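Local structure of twitching motility protein PilT (Aquifex aeolicus, 2EYU) at residues T40-M45 / F127-T132; D47-N50 / S54-I57; N76-G81 / L91-R96; H140-I145 / I156-I161; R169-I174 / V179-L184. The protein probably hydrolyses ATP to power the retraction of type IV pili that underlies twitching motility, as a motor of the type II/IV secretion ATPase family. The protein carries 1 engineered substitution. All coordinates share one frame; numbering follows the deposited sequence.

How the interactions relate
Interactions 1, 2, 3 and 5 all reach one mixed sheet, and interaction 4 packs two helices beside it. Interactions 1 and 2 share helix 38-52 and meet where F127 CE1 lies 4.0 Å from I49 CD1. Strands 56-61 and 74-79 are neighbours, so interaction 2 continues into interaction 3 at the sheet's outer edge. Strand 125-130 joins interaction 1 to interaction 4, with L130 CD2 3.7 Å from I142 CD1. Interactions 3 and 5 lie on opposite sides of the chain's centre, their own centres about 31 Å apart. T129 of interaction 1 and L170 of interaction 5 both touch the probable Walker A loop, placing these two contacts next to the presumed nucleotide site.

Interaction 1: T40-M45 / F127-T132; sequences TTIASM and FGTLHT
The F127 ring turns one edge to helix 40-45, and two side chains one helical turn apart meet it there. I42 comes from one end of that edge, its CD1 3.6 Å from F127 CD2. M45, a selenomethionine here, comes from the other, its CE 3.6 Å from F127 CE2. The selenium lies 5.3 Å from the centroid of the F127 ring and almost in its plane, 87° off the normal, an edge-on Met-aromatic contact. The bend at the last torsion of M45 (chi3 64°) brings CE to the ring edge. A flat, stiff phenylalanine suits this place because a single edge can meet a branched aliphatic and a flexible thioether-like chain together.

This is the tight end. Farther along the strand the fit slackens: T129 adds just its methyl, CG2 standing 4.0 Å from I42 CG1, and beyond it the chain draws away from the helix until H131 is exposed. G128, between F127 and T129, has no side chain to offer the helix. Replacing F127 by a serine would probably open a gap between helix and strand and take away the aromatic edge that the M45 methyl rests on.

I42 also rests on V30 and F103, so the helix packs over three adjacent strands. It runs nearly antiparallel to strand 127-130, the axes at 172° and 9.9 Å apart, as expected for the helix following a probable Walker A loop and lying on the parallel sheet of a P-loop NTPase.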
# COMPACT_ATOMS: atom_id res chain seq x y z
N THR A 40 1.98 -9.58 -4.63
CA THR A 40 2.72 -9.53 -5.89
C THR A 40 3.23 -8.12 -6.15
O THR A 40 4.34 -7.90 -6.68
CB THR A 40 1.84 -9.98 -7.06
OG1 THR A 40 1.56 -11.38 -6.94
CG2 THR A 40 2.58 -9.79 -8.38
N THR A 41 2.44 -7.10 -5.80
CA THR A 41 2.92 -5.72 -5.97
C THR A 41 4.09 -5.46 -5.03
O THR A 41 5.18 -5.07 -5.44
CB THR A 41 1.77 -4.74 -5.74
OG1 THR A 41 0.84 -5.02 -6.80
CG2 THR A 41 2.14 -3.26 -5.85
N ILE A 42 3.85 -5.68 -3.75
CA ILE A 42 4.88 -5.61 -2.73
C ILE A 42 6.18 -6.28 -3.12
O ILE A 42 7.31 -5.79 -3.00
CB ILE A 42 4.28 -6.33 -1.49
CG1 ILE A 42 3.42 -5.37 -0.66
CG2 ILE A 42 5.35 -7.02 -0.68
CD1 ILE A 42 3.87 -3.94 -0.94
N ALA A 43 6.04 -7.49 -3.66
CA ALA A 43 7.23 -8.28 -3.98
C ALA A 43 7.98 -7.70 -5.17
O ALA A 43 9.22 -7.68 -5.25
CB ALA A 43 6.78 -9.72 -4.17
N SER A 44 7.23 -7.19 -6.14
CA SER A 44 7.84 -6.55 -7.30
C SER A 44 8.57 -5.26 -6.90
O SER A 44 9.64 -4.97 -7.46
CB SER A 44 6.80 -6.20 -8.37
OG SER A 44 7.41 -5.29 -9.29
N MSE A 45 8.01 -4.51 -5.96
CA MSE A 45 8.61 -3.27 -5.47
C MSE A 45 9.81 -3.56 -4.59
O MSE A 45 10.87 -2.92 -4.67
CB MSE A 45 7.64 -2.43 -4.64
CG MSE A 45 6.42 -1.90 -5.33
SE MSE A 45 5.22 -0.94 -4.16
CE MSE A 45 6.55 0.43 -3.82
N PHE A 127 7.02 -1.38 4.61
CA PHE A 127 5.92 -1.87 3.79
C PHE A 127 4.97 -2.68 4.68
O PHE A 127 5.38 -3.48 5.53
CB PHE A 127 6.39 -2.79 2.66
CG PHE A 127 7.11 -2.09 1.52
CD1 PHE A 127 8.42 -1.65 1.70
CD2 PHE A 127 6.49 -1.88 0.30
CE1 PHE A 127 9.08 -1.00 0.67
CE2 PHE A 127 7.14 -1.23 -0.72
CZ PHE A 127 8.44 -0.78 -0.54
N GLY A 128 3.67 -2.49 4.49
CA GLY A 128 2.72 -3.37 5.13
C GLY A 128 1.54 -3.65 4.22
O GLY A 128 1.35 -3.00 3.19
N THR A 129 0.73 -4.64 4.57
CA THR A 129 -0.48 -4.89 3.81
C THR A 129 -1.68 -4.92 4.77
O THR A 129 -1.54 -5.32 5.93
CB THR A 129 -0.56 -6.21 3.02
OG1 THR A 129 -0.39 -7.30 3.94
CG2 THR A 129 0.52 -6.33 1.97
N LEU A 130 -2.81 -4.50 4.22
CA LEU A 130 -4.09 -4.64 4.90
C LEU A 130 -5.12 -5.13 3.87
O LEU A 130 -4.87 -5.02 2.66
CB LEU A 130 -4.59 -3.34 5.48
CG LEU A 130 -3.72 -2.37 6.26
CD1 LEU A 130 -3.00 -1.39 5.36
CD2 LEU A 130 -4.59 -1.61 7.27
N HIS A 131 -6.24 -5.62 4.35
CA HIS A 131 -7.33 -6.08 3.48
C HIS A 131 -8.39 -5.05 3.20
O HIS A 131 -9.48 -5.34 2.68
CB HIS A 131 -7.98 -7.32 4.12
CG HIS A 131 -7.24 -8.58 3.77
ND1 HIS A 131 -6.79 -9.47 4.73
CD2 HIS A 131 -6.89 -9.12 2.58
CE1 HIS A 131 -6.19 -10.49 4.14
NE2 HIS A 131 -6.23 -10.31 2.84
N THR A 132 -8.12 -3.79 3.53
CA THR A 132 -9.07 -2.71 3.23
C THR A 132 -9.16 -2.45 1.74
O THR A 132 -8.23 -2.74 0.98
CB THR A 132 -8.64 -1.41 3.94
OG1 THR A 132 -7.27 -1.18 3.61
CG2 THR A 132 -8.72 -1.56 5.45

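Interaction 2: D47-N50 / S54-I57; sequences DYIN and SYHI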
# COMPACT_ATOMS: atom_id res chain seq x y z
N ASP A 47 11.65 -6.27 -4.81
CA ASP A 47 12.68 -6.85 -5.67
C ASP A 47 13.38 -5.79 -6.53
O ASP A 47 14.52 -6.06 -6.91
CB ASP A 47 12.13 -7.94 -6.60
CG ASP A 47 13.26 -8.75 -7.21
OD1 ASP A 47 13.36 -8.77 -8.45
OD2 ASP A 47 14.05 -9.34 -6.44
N TYR A 48 12.73 -4.67 -6.80
CA TYR A 48 13.34 -3.50 -7.40
C TYR A 48 14.47 -3.01 -6.50
O TYR A 48 15.58 -2.73 -6.95
CB TYR A 48 12.37 -2.33 -7.59
CG TYR A 48 13.01 -1.04 -8.07
CD1 TYR A 48 13.50 -0.87 -9.35
CD2 TYR A 48 13.13 0.04 -7.20
CE1 TYR A 48 14.09 0.31 -9.77
CE2 TYR A 48 13.71 1.22 -7.60
CZ TYR A 48 14.19 1.37 -8.89
OH TYR A 48 14.76 2.56 -9.26
N ILE A 49 14.11 -2.87 -5.22
CA ILE A 49 15.10 -2.43 -4.25
C ILE A 49 16.28 -3.39 -4.32
O ILE A 49 17.39 -2.92 -4.57
CB ILE A 49 14.50 -2.38 -2.83
CG1 ILE A 49 13.18 -1.60 -2.73
CG2 ILE A 49 15.52 -1.81 -1.87
CD1 ILE A 49 12.43 -1.79 -1.43
N ASN A 50 16.01 -4.68 -4.13
CA ASN A 50 17.00 -5.74 -4.23
C ASN A 50 18.00 -5.53 -5.36
O ASN A 50 19.20 -5.74 -5.20
CB ASN A 50 16.30 -7.08 -4.47
CG ASN A 50 17.06 -8.34 -4.14
OD1 ASN A 50 16.63 -9.44 -4.50
ND2 ASN A 50 18.18 -8.26 -3.44
N SER A 54 22.15 -1.52 -2.42
CA SER A 54 22.67 -2.50 -1.48
C SER A 54 22.18 -2.20 -0.07
O SER A 54 22.91 -1.67 0.76
CB SER A 54 24.20 -2.58 -1.47
OG SER A 54 24.84 -1.48 -2.06
N TYR A 55 20.94 -2.58 0.25
CA TYR A 55 20.37 -2.44 1.57
C TYR A 55 20.35 -3.77 2.33
O TYR A 55 20.57 -4.81 1.73
CB TYR A 55 18.91 -2.01 1.50
CG TYR A 55 18.59 -0.61 1.07
CD1 TYR A 55 19.54 0.39 1.05
CD2 TYR A 55 17.28 -0.30 0.70
CE1 TYR A 55 19.21 1.68 0.65
CE2 TYR A 55 16.95 0.98 0.30
CZ TYR A 55 17.91 1.96 0.28
OH TYR A 55 17.57 3.24 -0.11
N HIS A 56 20.04 -3.68 3.61
CA HIS A 56 19.62 -4.79 4.45
C HIS A 56 18.09 -4.83 4.44
O HIS A 56 17.49 -3.81 4.82
CB HIS A 56 20.10 -4.67 5.88
CG HIS A 56 19.89 -5.88 6.72
ND1 HIS A 56 19.39 -7.07 6.22
CD2 HIS A 56 20.12 -6.09 8.04
CE1 HIS A 56 19.32 -7.96 7.19
NE2 HIS A 56 19.76 -7.39 8.31
N ILE A 57 17.51 -5.95 4.01
CA ILE A 57 16.03 -5.96 3.90
C ILE A 57 15.47 -7.07 4.77
O ILE A 57 15.90 -8.22 4.71
CB ILE A 57 15.54 -6.08 2.45
CG1 ILE A 57 15.93 -4.97 1.47
CG2 ILE A 57 14.01 -6.17 2.35
CD1 ILE A 57 15.49 -5.23 0.04
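I57 O probably accepts a backbone hydrogen bond from N76 N, which holds strand 56-57 to its neighbour 74-79, while the I57 side chain turns back to meet I49 of helix 47-50. The contact closes the helix-to-strand half of a beta-alpha-beta crossover in the P-loop NTPase fold: helix 38-52 ends, the chain turns, and strand 56-61 enters the sheet beneath it.

I49 carries the helix side through one methyl. Its CG1 lies beside the backbone N (chi1 -51°), which leaves CG2 anti to that nitrogen and directed at the incoming strand. There CG2 comes within 3.5 Å of Y55 CD2 and 3.8 Å of Y55 CE2, the two side chains crossing at about a right angle, with the methyl approaching the ring obliquely. A beta-branched residue is well suited to this, since its second branch stays available for other neighbours.

Y55 and I57 both point toward the helix, as alternate residues of an extended chain should, and both also touch V101 of the next strand. H56, between them, faces elsewhere; ND1 is hydrogen-bonded to I74 O and NE2 to E97 OE1, which fixes the rotation of the imidazole.

No hydrogen bond joins the two segments, and apolar contact alone bridges them. I57 is stretched out (chi1 -61°, chi2 176°), so that its last carbon does the touching: CD1 ends 3.9 Å from I49 CG2 and 4.2 Å from N50 N, against the helix backbone itself.

Interaction 3: N76-G81 / L91-R96; sequences NQREVG and LRAALR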
# COMPACT_ATOMS: atom_id res chain seq x y z
N ASN A 76 16.63 -10.82 4.40
CA ASN A 76 16.22 -11.88 5.32
C ASN A 76 14.70 -12.00 5.32
O ASN A 76 14.03 -11.02 5.63
CB ASN A 76 16.76 -11.59 6.72
CG ASN A 76 18.27 -11.77 6.76
OD1 ASN A 76 18.92 -11.80 5.72
ND2 ASN A 76 18.83 -11.89 7.96
N GLN A 77 14.19 -13.16 4.97
CA GLN A 77 12.77 -13.47 4.91
C GLN A 77 12.36 -14.43 6.02
O GLN A 77 12.80 -15.57 6.10
CB GLN A 77 12.38 -14.07 3.56
CG GLN A 77 12.63 -13.16 2.36
CD GLN A 77 11.99 -13.73 1.11
OE1 GLN A 77 10.76 -13.69 1.01
NE2 GLN A 77 12.78 -14.26 0.18
N ARG A 78 11.48 -13.96 6.90
CA ARG A 78 11.14 -14.69 8.10
C ARG A 78 9.67 -15.06 8.11
O ARG A 78 8.79 -14.20 8.07
CB ARG A 78 11.53 -13.83 9.32
CG ARG A 78 12.92 -13.21 9.19
CD ARG A 78 13.54 -12.85 10.52
NE ARG A 78 12.92 -11.70 11.13
CZ ARG A 78 13.44 -10.80 11.96
NH1 ARG A 78 14.70 -10.85 12.37
NH2 ARG A 78 12.66 -9.81 12.39
N GLU A 79 9.41 -16.36 8.15
CA GLU A 79 8.05 -16.89 8.21
C GLU A 79 7.61 -16.96 9.67
O GLU A 79 8.21 -17.67 10.48
CB GLU A 79 7.97 -18.28 7.58
CG GLU A 79 6.58 -18.79 7.28
CD GLU A 79 5.89 -19.48 8.44
OE1 GLU A 79 6.58 -20.15 9.24
OE2 GLU A 79 4.65 -19.36 8.56
N VAL A 80 6.56 -16.22 9.99
CA VAL A 80 6.01 -16.33 11.35
C VAL A 80 5.53 -17.76 11.56
O VAL A 80 4.55 -18.22 10.97
CB VAL A 80 4.87 -15.34 11.61
CG1 VAL A 80 3.76 -15.97 12.44
CG2 VAL A 80 5.41 -14.09 12.30
N GLY A 81 6.25 -18.47 12.41
CA GLY A 81 5.96 -19.87 12.67
C GLY A 81 7.25 -20.66 12.74
O GLY A 81 7.80 -20.84 13.83
N LEU A 91 8.65 -8.39 14.77
CA LEU A 91 8.88 -7.03 14.22
C LEU A 91 9.88 -6.31 15.11
O LEU A 91 10.88 -5.74 14.65
CB LEU A 91 7.55 -6.33 14.11
CG LEU A 91 7.24 -5.56 12.82
CD1 LEU A 91 5.95 -4.77 13.01
CD2 LEU A 91 8.39 -4.64 12.45
N ARG A 92 9.63 -6.33 16.42
CA ARG A 92 10.54 -5.62 17.32
C ARG A 92 11.96 -6.18 17.26
O ARG A 92 12.92 -5.47 17.58
CB ARG A 92 10.00 -5.63 18.75
CG ARG A 92 9.80 -4.21 19.29
CD ARG A 92 9.05 -4.24 20.62
NE ARG A 92 9.92 -4.68 21.71
CZ ARG A 92 9.70 -4.52 23.00
NH1 ARG A 92 8.61 -3.91 23.45
NH2 ARG A 92 10.58 -4.97 23.90
N ALA A 93 12.12 -7.42 16.85
CA ALA A 93 13.43 -8.05 16.66
C ALA A 93 14.12 -7.55 15.41
O ALA A 93 15.30 -7.18 15.39
CB ALA A 93 13.24 -9.57 16.63
N ALA A 94 13.43 -7.49 14.27
CA ALA A 94 14.04 -6.81 13.13
C ALA A 94 14.41 -5.37 13.44
O ALA A 94 15.39 -4.79 12.96
CB ALA A 94 13.06 -6.82 11.95
N LEU A 95 13.59 -4.72 14.27
CA LEU A 95 13.75 -3.29 14.49
C LEU A 95 15.12 -2.95 15.05
O LEU A 95 15.82 -2.10 14.49
CB LEU A 95 12.67 -2.76 15.44
CG LEU A 95 11.59 -1.93 14.73
CD1 LEU A 95 10.79 -2.84 13.81
CD2 LEU A 95 10.70 -1.19 15.71
N ARG A 96 15.50 -3.62 16.13
CA ARG A 96 16.81 -3.40 16.73
C ARG A 96 17.92 -3.75 15.74
O ARG A 96 18.98 -3.13 15.82
CB ARG A 96 16.99 -4.20 18.02
CG ARG A 96 16.87 -3.42 19.31
CD ARG A 96 18.15 -2.69 19.68
NE ARG A 96 18.01 -1.87 20.89
CZ ARG A 96 17.66 -2.32 22.09
NH1 ARG A 96 17.39 -3.62 22.26
NH2 ARG A 96 17.56 -1.50 23.13
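Here R78, on strand 76-79 at the outer edge of the sheet, extends a guanidinium to the side of helix 91-96, meeting it by a very close approach without any hydrogen bond across the contact. The strand and the helix are consecutive elements of the alpha/beta domain, and this one long side chain spans the distance between them.

The touching atom is NH2. It lies 3.0 Å from A94 CB, very close for a nitrogen and a methyl, so the exact place of the tip should be read with caution. The methyl approaches the guanidinium obliquely, whereas A94 N sits at its edge and in its plane, 3.1 Å from R78 NH2. A93 is met more loosely: its carbonyl carbon is 4.0 Å from R78 NH2, and its CB 4.3 Å from the same nitrogen. A bend at chi3 (-73°) brings the planar group edge-on to the helix backbone.

Alanine suits both helix positions, since a methyl is short enough to let the guanidinium come right up to the backbone. A94 also packs inward on I58 and I102, while A93 is exposed, so the guanidinium meets the helix where its buried side gives way to its exposed one.

R78 NH2 and A94 N are both donors, so the pair gains no hydrogen bond here. If the modelled tip is right, the approach is probably unfavourable for the two N-H groups, and any gain has to come from apolar contact with the alanines.

Interaction 4: H140-I145 / I156-I161; sequences HRIVDI and IVLSFI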
# COMPACT_ATOMS: atom_id res chain seq x y z
N HIS A 140 -8.76 4.78 8.14
CA HIS A 140 -9.66 4.53 9.26
C HIS A 140 -9.35 3.24 10.00
O HIS A 140 -9.47 3.13 11.23
CB HIS A 140 -11.07 4.46 8.67
CG HIS A 140 -11.65 5.80 8.36
ND1 HIS A 140 -11.69 6.84 9.26
CD2 HIS A 140 -12.23 6.27 7.24
CE1 HIS A 140 -12.26 7.89 8.71
NE2 HIS A 140 -12.59 7.57 7.47
N ARG A 141 -8.97 2.19 9.28
CA ARG A 141 -8.61 0.95 9.96
C ARG A 141 -7.37 1.15 10.82
O ARG A 141 -7.27 0.70 11.96
CB ARG A 141 -8.35 -0.17 8.94
CG ARG A 141 -7.67 -1.40 9.52
CD ARG A 141 -8.61 -2.55 9.76
NE ARG A 141 -9.45 -2.92 8.64
CZ ARG A 141 -9.46 -4.03 7.92
NH1 ARG A 141 -8.62 -5.02 8.17
NH2 ARG A 141 -10.33 -4.16 6.92
N ILE A 142 -6.39 1.86 10.24
CA ILE A 142 -5.15 2.08 10.97
C ILE A 142 -5.46 2.87 12.24
O ILE A 142 -5.06 2.47 13.33
CB ILE A 142 -4.09 2.80 10.14
CG1 ILE A 142 -3.44 1.92 9.07
CG2 ILE A 142 -3.02 3.39 11.06
CD1 ILE A 142 -2.94 0.61 9.68
N VAL A 143 -6.18 3.98 12.11
CA VAL A 143 -6.41 4.81 13.30
C VAL A 143 -7.36 4.17 14.30
O VAL A 143 -7.11 4.17 15.51
CB VAL A 143 -6.98 6.17 12.86
CG1 VAL A 143 -7.49 6.94 14.08
CG2 VAL A 143 -5.92 6.93 12.09
N ASP A 144 -8.47 3.64 13.80
CA ASP A 144 -9.59 3.18 14.61
C ASP A 144 -9.23 1.97 15.45
O ASP A 144 -9.84 1.57 16.43
CB ASP A 144 -10.78 2.81 13.70
CG ASP A 144 -11.78 3.93 13.55
OD1 ASP A 144 -11.50 4.85 12.75
OD2 ASP A 144 -12.83 3.87 14.22
N ILE A 145 -8.16 1.29 15.04
CA ILE A 145 -7.85 0.11 15.87
C ILE A 145 -7.35 0.58 17.22
O ILE A 145 -7.41 -0.19 18.17
CB ILE A 145 -6.87 -0.80 15.14
CG1 ILE A 145 -5.53 -0.15 14.82
CG2 ILE A 145 -7.52 -1.33 13.87
CD1 ILE A 145 -5.09 -0.33 13.38
N ILE A 156 -2.11 12.04 13.35
CA ILE A 156 -1.09 13.03 12.96
C ILE A 156 0.27 12.40 12.75
O ILE A 156 1.05 12.91 11.95
CB ILE A 156 -1.05 14.17 14.01
CG1 ILE A 156 -2.28 15.07 13.96
CG2 ILE A 156 0.25 14.96 13.88
CD1 ILE A 156 -2.89 15.44 15.28
N VAL A 157 0.63 11.29 13.38
CA VAL A 157 1.84 10.54 13.00
C VAL A 157 1.75 10.12 11.55
O VAL A 157 2.68 10.28 10.76
CB VAL A 157 2.02 9.29 13.88
CG1 VAL A 157 3.12 8.38 13.37
CG2 VAL A 157 2.31 9.67 15.33
N LEU A 158 0.60 9.55 11.15
CA LEU A 158 0.44 9.14 9.77
C LEU A 158 0.64 10.34 8.85
O LEU A 158 1.26 10.20 7.80
CB LEU A 158 -0.95 8.57 9.49
CG LEU A 158 -1.18 7.07 9.58
CD1 LEU A 158 -2.68 6.77 9.48
CD2 LEU A 158 -0.40 6.31 8.50
N SER A 159 0.09 11.50 9.27
CA SER A 159 0.19 12.64 8.36
C SER A 159 1.63 12.99 8.04
O SER A 159 1.88 13.59 6.98
CB SER A 159 -0.56 13.85 8.94
OG SER A 159 0.22 14.53 9.93
N PHE A 160 2.57 12.66 8.93
CA PHE A 160 3.97 12.97 8.67
C PHE A 160 4.77 11.79 8.12
O PHE A 160 5.83 11.95 7.52
CB PHE A 160 4.68 13.38 9.95
CG PHE A 160 4.34 14.76 10.50
CD1 PHE A 160 5.04 15.87 10.05
CD2 PHE A 160 3.34 14.86 11.44
CE1 PHE A 160 4.70 17.10 10.59
CE2 PHE A 160 3.01 16.10 11.97
CZ PHE A 160 3.71 17.21 11.53
N ILE A 161 4.31 10.56 8.36
CA ILE A 161 5.19 9.44 8.01
C ILE A 161 4.61 8.59 6.88
O ILE A 161 5.42 7.85 6.30
CB ILE A 161 5.49 8.56 9.23
CG1 ILE A 161 4.29 7.73 9.71
CG2 ILE A 161 6.02 9.41 10.39
CD1 ILE A 161 4.69 6.47 10.46
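L158 reaches across from helix 156-161 and lays its CD1 against the branch methyls of two successive residues on helix 140-144. The closer is I142, whose CG2 is 3.7 Å from L158 CD1; V143 CG2 follows at 4.2 Å from the same leucine carbon. Both pairs of side chains cross at a slant, and the one methyl touches two neighbours on the same side of it, without interlocking deeply.

The branching decides which methyls are offered. In V143, CG1 takes the position anti to the backbone N (chi1 169°), which turns CG2 to the nitrogen side and toward the leucine. I142 instead presents its short branch. Leucine suits the opposite helix because its extended chain (chi2 171°) carries a methyl over the gap between backbones whose nearest CA atoms, those of V143 and L158, are 8.8 Å apart.

Next to L158, S159 OG donates to I156 O at 2.7 Å and also pairs with R196 NE, so two bonds grip the buried oxygen.

Helices 135-144 and 151-161 are successive in the chain and pack as a pair through aliphatic side chains, beside the sheet of the P-loop NTPase domain. I142 packs further on V154 and on L130 of strand 125-130, and V143 on Q151, V154 and R155. Helix 151-161 is thus wedged among three helices: 135-144 beside L158, 110-121 through V157 and L117, and 189-197 through S159 and I195.

Interaction 5: R169-I174 / V179-L184; sequences RLLPKI and VLAYGL. Engineered in segment 179-184: G183 (natural residue Glu).
L170 and L180 face each other on one side of the strand pair, with their side chains at a slant and a methyl of each in contact. L170 CD2 is 3.3 Å from L180 CD1, tighter than carbons usually come. The two residues form a non-hydrogen-bonded antiparallel pair, in which both side chains lie on the same face; so close an approach suggests local strain. A serine at L180 would probably leave L170 CD2 without its methyl partner and let the end of that leucine turn.

The other side of the sheet belongs to R169, L171, V179 and A181. V179 CG1 stands between its backbone N and carbonyl carbon, the crowded position (chi1 65°), and from there lies 3.6 Å from L171 CB. The end of L171 leans along the strand instead, its CD2 4.2 Å from A181 CB. Alanine suits this place, where the L223 and M219 side chains also press on its methyl.

The strands 162-171 and 179-185 make a beta hairpin that extends the P-loop NTPase sheet on the side beyond strand 26-31; the short segments 169-171 and 179-184 run at 144° to each other. Two hydrogen-bonded pairs flank the leucines. R169 N and A181 O are 2.5 Å apart, and A181 N and R169 O 2.6 Å, both short for such bonds. At the next pair L171 N to V179 O is the straightest, 176° at the hydrogen, with V179 N returning to L171 O at 2.6 Å.

R169 leaves the pair beyond CB: its chain bends at chi3, and NH2 hydrogen-bonds to N133 OD1.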
# COMPACT_ATOMS: atom_id res chain seq x y z
N ARG A 169 -7.10 -4.04 -7.11
CA ARG A 169 -8.00 -5.12 -7.48
C ARG A 169 -7.56 -5.63 -8.86
O ARG A 169 -7.12 -4.84 -9.70
CB ARG A 169 -9.45 -4.68 -7.50
CG ARG A 169 -10.44 -5.83 -7.36
CD ARG A 169 -11.87 -5.31 -7.31
NE ARG A 169 -12.30 -5.06 -5.93
CZ ARG A 169 -13.47 -5.43 -5.43
NH1 ARG A 169 -14.35 -6.07 -6.19
NH2 ARG A 169 -13.76 -5.15 -4.17
N LEU A 170 -7.69 -6.94 -9.04
CA LEU A 170 -7.37 -7.61 -10.29
C LEU A 170 -8.66 -7.93 -11.03
O LEU A 170 -9.50 -8.64 -10.47
CB LEU A 170 -6.56 -8.88 -10.02
CG LEU A 170 -5.11 -8.70 -9.59
CD1 LEU A 170 -4.61 -9.93 -8.84
CD2 LEU A 170 -4.22 -8.43 -10.79
N LEU A 171 -8.85 -7.43 -12.25
CA LEU A 171 -10.07 -7.64 -13.01
C LEU A 171 -9.83 -8.60 -14.17
O LEU A 171 -8.71 -8.64 -14.69
CB LEU A 171 -10.55 -6.36 -13.67
CG LEU A 171 -11.52 -5.38 -13.02
CD1 LEU A 171 -12.95 -5.73 -13.40
CD2 LEU A 171 -11.35 -5.34 -11.52
N PRO A 172 -10.84 -9.33 -14.62
CA PRO A 172 -10.66 -10.13 -15.84
C PRO A 172 -10.58 -9.23 -17.07
O PRO A 172 -10.78 -8.03 -16.89
CB PRO A 172 -11.94 -10.96 -15.91
CG PRO A 172 -12.95 -10.11 -15.21
CD PRO A 172 -12.19 -9.48 -14.06
N LYS A 173 -10.34 -9.83 -18.21
CA LYS A 173 -10.47 -9.38 -19.58
C LYS A 173 -9.23 -9.67 -20.44
O LYS A 173 -8.49 -10.63 -20.22
CB LYS A 173 -10.73 -7.88 -19.68
CG LYS A 173 -12.13 -7.41 -20.04
CD LYS A 173 -13.19 -8.17 -19.24
CE LYS A 173 -13.64 -9.35 -20.14
NZ LYS A 173 -12.81 -9.26 -21.38
N ILE A 174 -9.09 -8.78 -21.43
CA ILE A 174 -8.08 -8.87 -22.48
C ILE A 174 -6.96 -7.84 -22.31
O ILE A 174 -6.93 -7.08 -21.35
CB ILE A 174 -8.75 -8.68 -23.85
CG1 ILE A 174 -8.14 -9.54 -24.96
CG2 ILE A 174 -8.78 -7.22 -24.24
CD1 ILE A 174 -9.02 -10.73 -25.37
N VAL A 179 -6.51 -7.48 -15.43
CA VAL A 179 -5.90 -6.15 -15.35
C VAL A 179 -5.96 -5.65 -13.91
O VAL A 179 -6.94 -5.93 -13.21
CB VAL A 179 -6.59 -5.12 -16.25
CG1 VAL A 179 -8.01 -4.90 -15.76
CG2 VAL A 179 -5.79 -3.82 -16.24
N LEU A 180 -4.90 -4.94 -13.52
CA LEU A 180 -4.87 -4.32 -12.20
C LEU A 180 -5.62 -3.01 -12.20
O LEU A 180 -5.26 -2.12 -12.98
CB LEU A 180 -3.43 -4.04 -11.73
CG LEU A 180 -3.17 -4.42 -10.27
CD1 LEU A 180 -2.42 -5.74 -10.17
CD2 LEU A 180 -2.42 -3.30 -9.56
N ALA A 181 -6.60 -2.93 -11.32
CA ALA A 181 -7.36 -1.74 -10.97
C ALA A 181 -6.87 -1.30 -9.59
O ALA A 181 -6.76 -2.14 -8.70
CB ALA A 181 -8.86 -2.00 -11.00
N TYR A 182 -6.53 -0.02 -9.46
CA TYR A 182 -5.91 0.51 -8.26
C TYR A 182 -6.43 1.90 -7.93
O TYR A 182 -6.84 2.62 -8.85
CB TYR A 182 -4.38 0.62 -8.42
CG TYR A 182 -3.95 1.47 -9.60
CD1 TYR A 182 -3.70 2.83 -9.52
CD2 TYR A 182 -3.77 0.89 -10.86
CE1 TYR A 182 -3.31 3.55 -10.63
CE2 TYR A 182 -3.38 1.59 -11.98
CZ TYR A 182 -3.14 2.94 -11.85
OH TYR A 182 -2.75 3.67 -12.95
N GLY A 183 -6.35 2.22 -6.65
CA GLY A 183 -6.53 3.56 -6.12
C GLY A 183 -5.17 4.02 -5.61
O GLY A 183 -4.37 3.16 -5.24
N LEU A 184 -4.84 5.30 -5.60
CA LEU A 184 -3.46 5.62 -5.16
C LEU A 184 -3.47 6.96 -4.43
O LEU A 184 -4.05 7.94 -4.90
CB LEU A 184 -2.55 5.61 -6.38
CG LEU A 184 -1.09 6.03 -6.31
CD1 LEU A 184 -0.25 5.06 -5.50
CD2 LEU A 184 -0.51 6.14 -7.72